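Local atomic coordinates of cutinase-like protein (Cryptococcus sp., PDB entry 2CZQ), a protein that probably hydrolyses carboxylic esters, as a cutinase-like enzyme of the alpha/beta hydrolase fold. Residues 36-41 with 199-204; 110-115 with 187-192; 40-45 with 64-69. All coordinates share one frame; numbering follows the deposited sequence. Where two conformers were deposited one is given.

Contact 1. Residues 36-41 with 199-204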
ATOM      1  N   ALA A  36       4.319  14.914   8.989  1.00  6.47           N
ATOM      2  CA  ALA A  36       5.037  16.156   9.271  1.00  7.19           C
ATOM      3  C   ALA A  36       4.833  17.190   8.167  1.00  7.26           C
ATOM      4  O   ALA A  36       4.857  18.396   8.431  1.00  8.57           O
ATOM      5  CB  ALA A  36       6.524  15.893   9.484  1.00  7.27           C
ATOM      6  N   ALA A  37       4.624  16.721   6.940  1.00  7.11           N
ATOM      7  CA  ALA A  37       4.463  17.610   5.790  1.00  7.19           C
ATOM      8  C   ALA A  37       3.057  18.194   5.689  1.00  7.29           C
ATOM      9  O   ALA A  37       2.888  19.361   5.324  1.00  8.07           O
ATOM     10  CB  ALA A  37       4.826  16.885   4.502  1.00  7.56           C
ATOM     11  N   LEU A  38       2.058  17.375   6.003  1.00  7.06           N
ATOM     12  CA  LEU A  38       0.658  17.752   5.851  1.00  7.23           C
ATOM     13  C   LEU A  38      -0.104  17.550   7.141  1.00  7.32           C
ATOM     14  O   LEU A  38      -0.136  16.452   7.691  1.00  7.05           O
ATOM     15  CB  LEU A  38      -0.012  16.940   4.742  1.00  7.74           C
ATOM     16  CG  LEU A  38       0.403  17.204   3.297  1.00  8.12           C
ATOM     17  CD1 LEU A  38      -0.365  16.265   2.382  1.00  8.82           C
ATOM     18  CD2 LEU A  38       0.180  18.661   2.893  1.00  9.30           C
ATOM     19  N   SER A  39      -0.727  18.622   7.610  1.00  7.58           N
ATOM     20  CA  SER A  39      -1.567  18.562   8.797  1.00  8.09           C
ATOM     21  C   SER A  39      -2.851  17.772   8.542  1.00  7.51           C
ATOM     22  O   SER A  39      -3.265  17.569   7.395  1.00  7.29           O
ATOM     23  CB  SER A  39      -1.913  19.976   9.261  1.00  8.95           C
ATOM     24  OG  SER A  39      -2.653  20.653   8.262  1.00 10.14           O
ATOM     25  N   GLY A  40      -3.479  17.340   9.630  1.00  7.20           N
ATOM     26  CA  GLY A  40      -4.760  16.664   9.560  1.00  6.87           C
ATOM     27  C   GLY A  40      -4.673  15.176   9.295  1.00  6.30           C
ATOM     28  O   GLY A  40      -5.683  14.545   8.970  1.00  6.36           O
ATOM     29  N   GLY A  41      -3.479  14.616   9.454  1.00  6.37           N
ATOM     30  CA  GLY A  41      -3.261  13.210   9.196  1.00  6.36           C
ATOM     31  C   GLY A  41      -3.231  12.342  10.434  1.00  6.21           C
ATOM     32  O   GLY A  41      -2.775  12.756  11.502  1.00  6.87           O
ATOM     33  N   ASN A 199       1.805  14.037  -2.624  1.00  6.52           N
ATOM     34  CA  ASN A 199       1.286  14.510  -3.902  1.00  6.97           C
ATOM     35  C   ASN A 199      -0.147  14.055  -4.171  1.00  6.72           C
ATOM     36  O   ASN A 199      -0.981  14.860  -4.584  1.00  6.93           O
ATOM     37  CB  ASN A 199       2.214  14.115  -5.048  0.65  7.35           C
ATOM     38  CG  ASN A 199       3.331  15.110  -5.248  0.65  8.33           C
ATOM     39  OD1 ASN A 199       3.151  16.132  -5.907  0.65  9.63           O
ATOM     40  ND2 ASN A 199       4.487  14.829  -4.664  0.65  8.69           N
ATOM     41  N   LYS A 200      -0.450  12.786  -3.903  1.00  6.52           N
ATOM     42  CA  LYS A 200      -1.814  12.296  -4.099  1.00  6.73           C
ATOM     43  C   LYS A 200      -2.808  12.997  -3.174  1.00  6.55           C
ATOM     44  O   LYS A 200      -3.974  13.164  -3.533  1.00  6.97           O
ATOM     45  CB  LYS A 200      -1.897  10.778  -3.927  1.00  7.15           C
ATOM     46  CG  LYS A 200      -1.204   9.962  -5.023  1.00  7.81           C
ATOM     47  CD  LYS A 200      -1.788  10.233  -6.400  1.00  9.31           C
ATOM     48  CE  LYS A 200      -1.259   9.244  -7.422  1.00 10.61           C
ATOM     49  NZ  LYS A 200      -1.465   9.722  -8.821  1.00 13.27           N
ATOM     50  N   LEU A 201      -2.339  13.401  -1.995  1.00  6.50           N
ATOM     51  CA  LEU A 201      -3.167  14.119  -1.029  1.00  6.92           C
ATOM     52  C   LEU A 201      -3.314  15.605  -1.341  1.00  7.08           C
ATOM     53  O   LEU A 201      -4.032  16.310  -0.631  1.00  7.84           O
ATOM     54  CB  LEU A 201      -2.616  13.939   0.385  1.00  6.96           C
ATOM     55  CG  LEU A 201      -2.715  12.522   0.954  1.00  6.62           C
ATOM     56  CD1 LEU A 201      -1.858  12.398   2.207  1.00  7.00           C
ATOM     57  CD2 LEU A 201      -4.161  12.123   1.225  1.00  7.46           C
ATOM     58  N   GLY A 202      -2.645  16.073  -2.395  1.00  7.43           N
ATOM     59  CA  GLY A 202      -2.783  17.448  -2.840  1.00  8.06           C
ATOM     60  C   GLY A 202      -1.762  18.420  -2.285  1.00  8.46           C
ATOM     61  O   GLY A 202      -1.930  19.634  -2.429  1.00  9.61           O
ATOM     62  N   GLY A 203      -0.707  17.899  -1.665  1.00  8.61           N
ATOM     63  CA  GLY A 203       0.377  18.727  -1.165  1.00  9.09           C
ATOM     64  C   GLY A 203       1.565  18.763  -2.106  1.00  9.22           C
ATOM     65  O   GLY A 203       1.554  18.137  -3.169  1.00 10.60           O
ATOM     66  N   SER A 204       2.597  19.498  -1.702  1.00  9.64           N
ATOM     67  CA  SER A 204       3.832  19.606  -2.464  1.00  9.69           C
ATOM     68  C   SER A 204       4.927  18.756  -1.829  1.00  9.26           C
ATOM     69  O   SER A 204       5.176  18.851  -0.628  1.00  9.04           O
ATOM     70  CB  SER A 204       4.296  21.061  -2.540  0.50 10.01           C
ATOM     71  OG  SER A 204       3.395  21.855  -3.290  0.50 11.07           O
TER
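Leu38 reaches across to Leu201 and Gly203 with the two methyls at the end of its side chain, and each methyl has its own target. CD1 lies 3.8 Å from Leu201 CB and a little farther, 4.1 Å, from Leu201 CD1, so it rests against the root of the second leucine and one of its tips. CD2 meets bare backbone instead: it sits 4.1 Å from Gly203 CA, with no side chain in between. Gly203 presents only its CA, and the backbone here is close enough for CD2 to rest directly on it.

The two leucines share a conformation. In Leu38 CG stands beside the backbone N and opposite the carbonyl carbon (chi1 -69°), with CD1 continuing the chain in an extended line; Leu201 repeats this pattern, and the two side chains cross at a slant. Both are buried, and the contact is wholly apolar.

The backbone on both sides is that of helix ends. Leu38 is the first residue to depart from helical angles after helix 28-37, while Gly202, at positive phi, closes helix 187-200 in a Schellman motif, its N bonded to Asn199 O at 3.0 Å. Leu201 also packs on Cys78 and Ile80 of strand 78-84, and Leu38 on Val198 of helix 187-200; the contact therefore joins the C-terminal ends of two helices beside the central sheet.

Contact 2. Residues 110-115 with 187-192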
ATOM      1  N   GLY A 110      -4.596   7.307  -3.185  1.00  5.52           N
ATOM      2  CA  GLY A 110      -3.444   6.542  -3.611  1.00  5.32           C
ATOM      3  C   GLY A 110      -3.353   5.232  -2.879  1.00  5.07           C
ATOM      4  O   GLY A 110      -3.839   5.106  -1.755  1.00  5.36           O
ATOM      5  N   VAL A 111      -2.716   4.266  -3.532  1.00  4.88           N
ATOM      6  CA  VAL A 111      -2.445   2.952  -2.970  1.00  4.96           C
ATOM      7  C   VAL A 111      -0.949   2.707  -3.143  1.00  4.73           C
ATOM      8  O   VAL A 111      -0.420   2.843  -4.254  1.00  5.24           O
ATOM      9  CB  VAL A 111      -3.250   1.854  -3.690  1.00  5.03           C
ATOM     10  CG1 VAL A 111      -2.924   0.485  -3.113  1.00  5.53           C
ATOM     11  CG2 VAL A 111      -4.746   2.129  -3.593  1.00  5.65           C
ATOM     12  N   PHE A 112      -0.272   2.380  -2.046  1.00  4.53           N
ATOM     13  CA  PHE A 112       1.165   2.189  -2.052  1.00  4.53           C
ATOM     14  C   PHE A 112       1.477   0.820  -1.476  1.00  4.26           C
ATOM     15  O   PHE A 112       1.184   0.546  -0.310  1.00  4.92           O
ATOM     16  CB  PHE A 112       1.838   3.292  -1.234  1.00  4.85           C
ATOM     17  CG  PHE A 112       3.332   3.202  -1.230  1.00  5.23           C
ATOM     18  CD1 PHE A 112       4.085   3.748  -2.264  1.00  6.06           C
ATOM     19  CD2 PHE A 112       3.992   2.550  -0.193  1.00  6.16           C
ATOM     20  CE1 PHE A 112       5.469   3.641  -2.260  1.00  6.91           C
ATOM     21  CE2 PHE A 112       5.371   2.442  -0.182  1.00  7.47           C
ATOM     22  CZ  PHE A 112       6.110   2.988  -1.212  1.00  7.35           C
ATOM     23  N   LEU A 113       2.056  -0.038  -2.307  1.00  4.42           N
ATOM     24  CA  LEU A 113       2.317  -1.429  -1.945  1.00  4.52           C
ATOM     25  C   LEU A 113       3.800  -1.719  -1.993  1.00  4.45           C
ATOM     26  O   LEU A 113       4.500  -1.210  -2.870  1.00  4.85           O
ATOM     27  CB  LEU A 113       1.590  -2.378  -2.906  1.00  4.80           C
ATOM     28  CG  LEU A 113       0.098  -2.118  -3.123  1.00  4.98           C
ATOM     29  CD1 LEU A 113      -0.445  -2.981  -4.240  1.00  6.31           C
ATOM     30  CD2 LEU A 113      -0.696  -2.334  -1.841  1.00  6.01           C
ATOM     31  N   ILE A 114       4.275  -2.532  -1.051  1.00  4.58           N
ATOM     32  CA  ILE A 114       5.649  -3.022  -1.063  1.00  4.74           C
ATOM     33  C   ILE A 114       5.663  -4.521  -0.832  1.00  4.38           C
ATOM     34  O   ILE A 114       4.904  -5.048  -0.013  1.00  4.55           O
ATOM     35  CB  ILE A 114       6.549  -2.308  -0.013  1.00  4.93           C
ATOM     36  CG1 ILE A 114       5.811  -2.117   1.318  1.00  5.14           C
ATOM     37  CG2 ILE A 114       7.054  -0.983  -0.562  1.00  5.56           C
ATOM     38  CD1 ILE A 114       6.712  -1.718   2.473  1.00  5.69           C
ATOM     39  N   GLY A 115       6.523  -5.218  -1.567  1.00  4.62           N
ATOM     40  CA  GLY A 115       6.642  -6.658  -1.400  1.00  4.92           C
ATOM     41  C   GLY A 115       5.327  -7.395  -1.611  1.00  4.67           C
ATOM     42  O   GLY A 115       4.944  -8.255  -0.818  1.00  4.94           O
ATOM     43  N   GLN A 187      15.956   3.810   1.439  1.00  6.51           N
ATOM     44  CA  GLN A 187      15.703   5.243   1.343  1.00  7.28           C
ATOM     45  C   GLN A 187      14.947   5.616   0.074  1.00  7.22           C
ATOM     46  O   GLN A 187      14.145   6.553   0.083  1.00  7.74           O
ATOM     47  CB  GLN A 187      17.007   6.020   1.439  1.00  7.38           C
ATOM     48  CG  GLN A 187      17.706   5.855   2.773  1.00  7.72           C
ATOM     49  CD  GLN A 187      19.144   6.305   2.723  1.00  7.82           C
ATOM     50  OE1 GLN A 187      19.892   5.899   1.838  1.00  8.72           O
ATOM     51  NE2 GLN A 187      19.540   7.147   3.673  1.00  8.18           N
ATOM     52  N   GLY A 188      15.191   4.889  -1.012  1.00  7.62           N
ATOM     53  CA  GLY A 188      14.422   5.079  -2.230  1.00  7.55           C
ATOM     54  C   GLY A 188      12.954   4.769  -2.004  1.00  7.02           C
ATOM     55  O   GLY A 188      12.074   5.539  -2.396  1.00  7.49           O
ATOM     56  N   VAL A 189      12.690   3.642  -1.354  1.00  6.78           N
ATOM     57  CA  VAL A 189      11.321   3.221  -1.066  1.00  6.39           C
ATOM     58  C   VAL A 189      10.605   4.218  -0.155  1.00  5.77           C
ATOM     59  O   VAL A 189       9.485   4.648  -0.454  1.00  6.04           O
ATOM     60  CB  VAL A 189      11.301   1.807  -0.437  1.00  6.46           C
ATOM     61  CG1 VAL A 189       9.901   1.428   0.001  1.00  6.91           C
ATOM     62  CG2 VAL A 189      11.843   0.767  -1.415  1.00  6.97           C
ATOM     63  N   GLN A 190      11.253   4.585   0.947  1.00  5.73           N
ATOM     64  CA  GLN A 190      10.622   5.467   1.921  1.00  5.74           C
ATOM     65  C   GLN A 190      10.345   6.838   1.314  1.00  5.77           C
ATOM     66  O   GLN A 190       9.260   7.387   1.476  1.00  5.66           O
ATOM     67  CB  GLN A 190      11.460   5.582   3.197  1.00  5.77           C
ATOM     68  CG  GLN A 190      11.555   4.285   3.999  1.00  5.82           C
ATOM     69  CD  GLN A 190      10.193   3.731   4.362  1.00  5.03           C
ATOM     70  OE1 GLN A 190       9.344   4.455   4.883  1.00  5.46           O
ATOM     71  NE2 GLN A 190       9.974   2.450   4.080  1.00  5.74           N
ATOM     72  N   THR A 191      11.318   7.377   0.585  1.00  6.18           N
ATOM     73  CA  THR A 191      11.144   8.693  -0.013  1.00  6.39           C
ATOM     74  C   THR A 191      10.064   8.672  -1.085  1.00  5.85           C
ATOM     75  O   THR A 191       9.219   9.564  -1.137  1.00  5.96           O
ATOM     76  CB  THR A 191      12.466   9.203  -0.574  1.00  6.72           C
ATOM     77  OG1 THR A 191      13.451   9.187   0.470  1.00  8.62           O
ATOM     78  CG2 THR A 191      12.336  10.665  -1.004  1.00  7.15           C
ATOM     79  N   MET A 192      10.084   7.652  -1.932  1.00  5.94           N
ATOM     80  CA  MET A 192       9.069   7.516  -2.966  1.00  6.20           C
ATOM     81  C   MET A 192       7.675   7.444  -2.357  1.00  5.80           C
ATOM     82  O   MET A 192       6.747   8.061  -2.872  1.00  6.09           O
ATOM     83  CB  MET A 192       9.368   6.267  -3.779  1.00  7.42           C
ATOM     84  CG  MET A 192       8.535   6.059  -5.005  1.00  9.36           C
ATOM     85  SD  MET A 192       9.308   4.853  -6.099  1.00 14.16           S
ATOM     86  CE  MET A 192       9.685   3.474  -4.984  1.00 14.48           C
TER
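Ile114 and Phe112, two residues apart on one strand of the central parallel sheet, meet Val189 on a helix that covers the sheet: a strand-to-helix layer of the alpha/beta hydrolase fold. The segments run nearly antiparallel, at 167° between their N-to-C directions, and their axes come within 10.7 Å, so the space between them is bridged by side chains.

The apolar contacts centre on Val189. Its CG1 branch touches Ile114 CG2 at 3.8 Å, methyl against methyl, the two side chains slanting across one another. The same CG1 lies 4.3 Å from Phe112 CZ, so a single valine methyl serves both strand residues. Phe112 reaches this far because its ring extends directly off the strand, CG standing opposite the backbone N (chi1 -178°).

The ring meets helix backbone as well as side chains. Phe112 CZ is 3.8 Å from Val189 O, which approaches obliquely. Met192, one helical turn on, also comes obliquely to the ring with its backbone, Phe112 CE1 lying 4.4 Å from Met192 C, and its side chain packs on Val160 of strand 157-160. Beyond this contact Phe112 packs on Met30 of helix 28-37, while Ile114 touches Phe27 and Tyr183; its side chain comes close to, but does not contact, what is probably the catalytic Ser-His-Asp triad of this fold (Ser85, His180, Asp165).

Hydrogen bonds serve the helix itself. Val189 N is bonded to Asp186 OD1 just ahead of the segment, and Met192 N to Gly188 O. Gln187 O takes two bonds from one residue, which approach from opposite faces of its carbonyl plane: Thr191 N at 3.0 Å and Thr191 OG1 at 2.8 Å, the hydroxyl oxygen tilted 23° out of that plane.

Contact 3. Residues 40-45 with 64-69. With CIT (citric acid), chain C.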
ATOM      1  N   GLY A  40      -3.479  17.340   9.630  1.00  7.20           N
ATOM      2  CA  GLY A  40      -4.760  16.664   9.560  1.00  6.87           C
ATOM      3  C   GLY A  40      -4.673  15.176   9.295  1.00  6.30           C
ATOM      4  O   GLY A  40      -5.683  14.545   8.970  1.00  6.36           O
ATOM      5  N   GLY A  41      -3.479  14.616   9.454  1.00  6.37           N
ATOM      6  CA  GLY A  41      -3.261  13.210   9.196  1.00  6.36           C
ATOM      7  C   GLY A  41      -3.231  12.342  10.434  1.00  6.21           C
ATOM      8  O   GLY A  41      -2.775  12.756  11.502  1.00  6.87           O
ATOM      9  N   THR A  42      -3.714  11.114  10.276  1.00  5.87           N
ATOM     10  CA  THR A  42      -3.513  10.067  11.268  1.00  6.05           C
ATOM     11  C   THR A  42      -3.079   8.798  10.553  1.00  5.61           C
ATOM     12  O   THR A  42      -3.283   8.641   9.340  1.00  6.00           O
ATOM     13  CB  THR A  42      -4.782   9.776  12.098  1.00  6.38           C
ATOM     14  OG1 THR A  42      -5.865   9.476  11.210  1.00  6.67           O
ATOM     15  CG2 THR A  42      -5.231  10.997  12.929  1.00  7.17           C
ATOM     16  N   ILE A  43      -2.484   7.902  11.331  1.00  5.81           N
ATOM     17  CA  ILE A  43      -1.993   6.623  10.846  1.00  5.91           C
ATOM     18  C   ILE A  43      -2.846   5.533  11.486  1.00  5.56           C
ATOM     19  O   ILE A  43      -2.848   5.380  12.712  1.00  6.41           O
ATOM     20  CB  ILE A  43      -0.504   6.445  11.226  1.00  6.22           C
ATOM     21  CG1 ILE A  43       0.359   7.550  10.599  1.00  6.87           C
ATOM     22  CG2 ILE A  43      -0.015   5.058  10.807  1.00  6.57           C
ATOM     23  CD1 ILE A  43       1.733   7.689  11.223  1.00  7.42           C
ATOM     24  N   TYR A  44      -3.581   4.794  10.658  1.00  5.24           N
ATOM     25  CA  TYR A  44      -4.431   3.714  11.132  1.00  5.21           C
ATOM     26  C   TYR A  44      -3.802   2.381  10.779  1.00  4.97           C
ATOM     27  O   TYR A  44      -3.538   2.111   9.604  1.00  5.33           O
ATOM     28  CB  TYR A  44      -5.844   3.785  10.530  1.00  5.41           C
ATOM     29  CG  TYR A  44      -6.692   2.641  11.027  1.00  5.21           C
ATOM     30  CD1 TYR A  44      -7.163   2.636  12.336  1.00  6.03           C
ATOM     31  CD2 TYR A  44      -6.973   1.536  10.222  1.00  5.52           C
ATOM     32  CE1 TYR A  44      -7.904   1.584  12.823  1.00  6.05           C
ATOM     33  CE2 TYR A  44      -7.718   0.472  10.701  1.00  5.84           C
ATOM     34  CZ  TYR A  44      -8.184   0.506  12.008  1.00  5.94           C
ATOM     35  OH  TYR A  44      -8.930  -0.518  12.535  1.00  6.72           O
ATOM     36  N   ASN A  45      -3.589   1.549  11.794  1.00  4.98           N
ATOM     37  CA  ASN A  45      -2.984   0.236  11.613  1.00  5.40           C
ATOM     38  C   ASN A  45      -4.058  -0.834  11.545  1.00  5.15           C
ATOM     39  O   ASN A  45      -4.742  -1.120  12.535  1.00  5.76           O
ATOM     40  CB  ASN A  45      -2.015  -0.072  12.752  1.00  6.00           C
ATOM     41  CG  ASN A  45      -1.106   1.093  13.075  1.00  5.75           C
ATOM     42  OD1 ASN A  45      -0.508   1.700  12.186  1.00  6.02           O
ATOM     43  ND2 ASN A  45      -0.985   1.404  14.361  1.00  7.58           N
ATOM     44  N   ILE A  64     -11.545  -1.705   4.839  1.00  5.77           N
ATOM     45  CA  ILE A  64     -12.791  -1.185   4.298  1.00  6.06           C
ATOM     46  C   ILE A  64     -13.647  -0.574   5.405  1.00  6.20           C
ATOM     47  O   ILE A  64     -14.254   0.481   5.213  1.00  6.49           O
ATOM     48  CB  ILE A  64     -13.525  -2.276   3.493  1.00  6.13           C
ATOM     49  CG1 ILE A  64     -12.704  -2.637   2.245  1.00  6.40           C
ATOM     50  CG2 ILE A  64     -14.928  -1.809   3.118  1.00  7.36           C
ATOM     51  CD1 ILE A  64     -13.217  -3.838   1.474  1.00  7.69           C
ATOM     52  N   ARG A  65     -13.660  -1.217   6.572  1.00  6.50           N
ATOM     53  CA  ARG A  65     -14.351  -0.678   7.742  1.00  7.20           C
ATOM     54  C   ARG A  65     -13.860   0.735   8.068  1.00  6.66           C
ATOM     55  O   ARG A  65     -14.670   1.645   8.282  1.00  7.22           O
ATOM     56  CB  ARG A  65     -14.185  -1.605   8.948  0.50  7.64           C
ATOM     57  CG  ARG A  65     -14.704  -1.043  10.271  0.50  9.35           C
ATOM     58  CD  ARG A  65     -13.918  -1.525  11.485  0.50 12.19           C
ATOM     59  NE  ARG A  65     -13.164  -0.455  12.138  0.50 14.26           N
ATOM     60  CZ  ARG A  65     -11.992   0.024  11.727  0.50 15.08           C
ATOM     61  NH1 ARG A  65     -11.407  -0.452  10.639  0.50 15.66           N
ATOM     62  NH2 ARG A  65     -11.403   0.997  12.408  0.50 15.32           N
ATOM     63  N   ARG A  66     -12.541   0.921   8.106  1.00  6.31           N
ATOM     64  CA  ARG A  66     -11.981   2.232   8.419  1.00  6.14           C
ATOM     65  C   ARG A  66     -12.346   3.266   7.359  1.00  5.88           C
ATOM     66  O   ARG A  66     -12.679   4.406   7.692  1.00  5.98           O
ATOM     67  CB  ARG A  66     -10.460   2.169   8.621  1.00  6.12           C
ATOM     68  CG  ARG A  66      -9.831   3.495   9.030  1.00  6.10           C
ATOM     69  CD  ARG A  66     -10.317   3.981  10.380  1.00  6.41           C
ATOM     70  NE  ARG A  66      -9.806   5.284  10.791  1.00  6.47           N
ATOM     71  CZ  ARG A  66     -10.317   6.458  10.423  1.00  6.38           C
ATOM     72  NH1 ARG A  66     -11.340   6.520   9.579  1.00  7.86           N
ATOM     73  NH2 ARG A  66      -9.798   7.581  10.905  1.00  6.57           N
ATOM     74  N   ILE A  67     -12.282   2.871   6.089  1.00  5.78           N
ATOM     75  CA  ILE A  67     -12.657   3.769   5.001  1.00  6.15           C
ATOM     76  C   ILE A  67     -14.100   4.242   5.178  1.00  6.23           C
ATOM     77  O   ILE A  67     -14.389   5.443   5.131  1.00  6.07           O
ATOM     78  CB  ILE A  67     -12.483   3.078   3.633  1.00  5.91           C
ATOM     79  CG1 ILE A  67     -11.000   2.876   3.323  1.00  6.01           C
ATOM     80  CG2 ILE A  67     -13.184   3.876   2.522  1.00  6.84           C
ATOM     81  CD1 ILE A  67     -10.752   1.967   2.134  1.00  6.45           C
ATOM     82  N   ASN A  68     -15.005   3.291   5.379  1.00  6.76           N
ATOM     83  CA  ASN A  68     -16.417   3.618   5.460  1.00  7.81           C
ATOM     84  C   ASN A  68     -16.775   4.390   6.725  1.00  7.78           C
ATOM     85  O   ASN A  68     -17.586   5.314   6.677  1.00  7.84           O
ATOM     86  CB  ASN A  68     -17.268   2.363   5.294  1.00  8.82           C
ATOM     87  CG  ASN A  68     -17.231   1.818   3.872  1.00 10.60           C
ATOM     88  OD1 ASN A  68     -17.018   2.558   2.913  1.00 12.85           O
ATOM     89  ND2 ASN A  68     -17.435   0.514   3.736  1.00 12.69           N
ATOM     90  N   SER A  69     -16.153   4.044   7.848  1.00  7.98           N
ATOM     91  CA  SER A  69     -16.413   4.770   9.091  1.00  8.32           C
ATOM     92  C   SER A  69     -15.957   6.220   8.983  1.00  7.61           C
ATOM     93  O   SER A  69     -16.647   7.128   9.456  1.00  7.89           O
ATOM     94  CB  SER A  69     -15.696   4.106  10.268  0.65  9.09           C
ATOM     95  OG  SER A  69     -16.234   2.833  10.556  0.65 10.35           O
TER
HETATM   96  C1  CIT C 501      -7.203   6.468  12.926  1.00  7.35           C
HETATM   97  O1  CIT C 501      -8.134   5.653  13.106  1.00  7.01           O
HETATM   98  O2  CIT C 501      -7.346   7.425  12.134  1.00  7.70           O
HETATM   99  C2  CIT C 501      -5.882   6.279  13.632  1.00  9.58           C
HETATM  100  C3  CIT C 501      -6.008   6.275  15.154  1.00 11.19           C
HETATM  101  O7  CIT C 501      -6.642   7.515  15.569  1.00 12.32           O
HETATM  102  C4  CIT C 501      -4.608   6.194  15.767  1.00 14.37           C
HETATM  103  C5  CIT C 501      -4.530   6.685  17.199  1.00 17.57           C
HETATM  104  O3  CIT C 501      -5.553   6.936  17.874  1.00 19.12           O
HETATM  105  O4  CIT C 501      -3.414   6.854  17.738  1.00 19.34           O
HETATM  106  C6  CIT C 501      -6.824   5.071  15.620  1.00 10.18           C
HETATM  107  O5  CIT C 501      -6.416   3.900  15.405  1.00  9.78           O
HETATM  108  O6  CIT C 501      -7.909   5.241  16.231  1.00 11.23           O
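Tyr44 and Arg66 meet through a CH-pi contact: Arg66 CD stands over the centre of the phenol ring, 3.9 Å from its centroid and 12° off the ring normal. The neighbouring CG continues the contact, 3.7 Å from Tyr44 CD2. A bend at chi2 of Arg66 (64°) lays the aliphatic part of its chain along this face while the guanidinium passes on beyond the ring, its plane turned 74° from that of the phenol.

Hydrogen bonds converge on a bound citrate, probably from the crystallisation liquor. One of its carboxylates lies at the edge of the Arg66 guanidinium and accepts two bonds from it, from NE to O1 at 2.9 Å and from NH2 to O2 at 2.7 Å. Thr42 OG1 donates to the same O2, also at 2.7 Å. Strand 41-45, which carries Thr42 and Tyr44, is an outermost strand of the parallel sheet in this alpha/beta hydrolase fold, and helix 57-73 packs across the face from which Thr42 and Tyr44 project; the citrate lies by this outermost strand.

Arg65 meets Tyr44 differently. In one of its two conformers, the phenol oxygen lies over one face of its guanidinium, with Tyr44 OH 2.9 Å from Arg65 NH2 but at a poor angle for hydrogen bonding. Both groups turn to Asp62 for their polar partner: in that same conformer Arg65 NH1 forms a salt bridge with OD1, and Tyr44 OH is hydrogen-bonded to OD2.

How the contacts relate
The three contacts illustrate how an alpha/beta hydrolase builds layers on a parallel sheet. Contacts 1 and 2 share helix 187-200, one at its C-terminal end and the other on its first turns, with centres about 16 Å apart; along the chain contact 2 is nested within the loop that contact 1 closes. Contact 3 starts from the same region as contact 1, sharing Gly40 and Gly41 where helix 28-37 passes into strand 41-45, and their centres lie about 15 Å apart. It closes before contact 2 opens along the chain, their centres about 19 Å apart. Contacts 2 and 3 reach the same sheet, one packing a helix on inner strand 108-114, the other on an outermost strand.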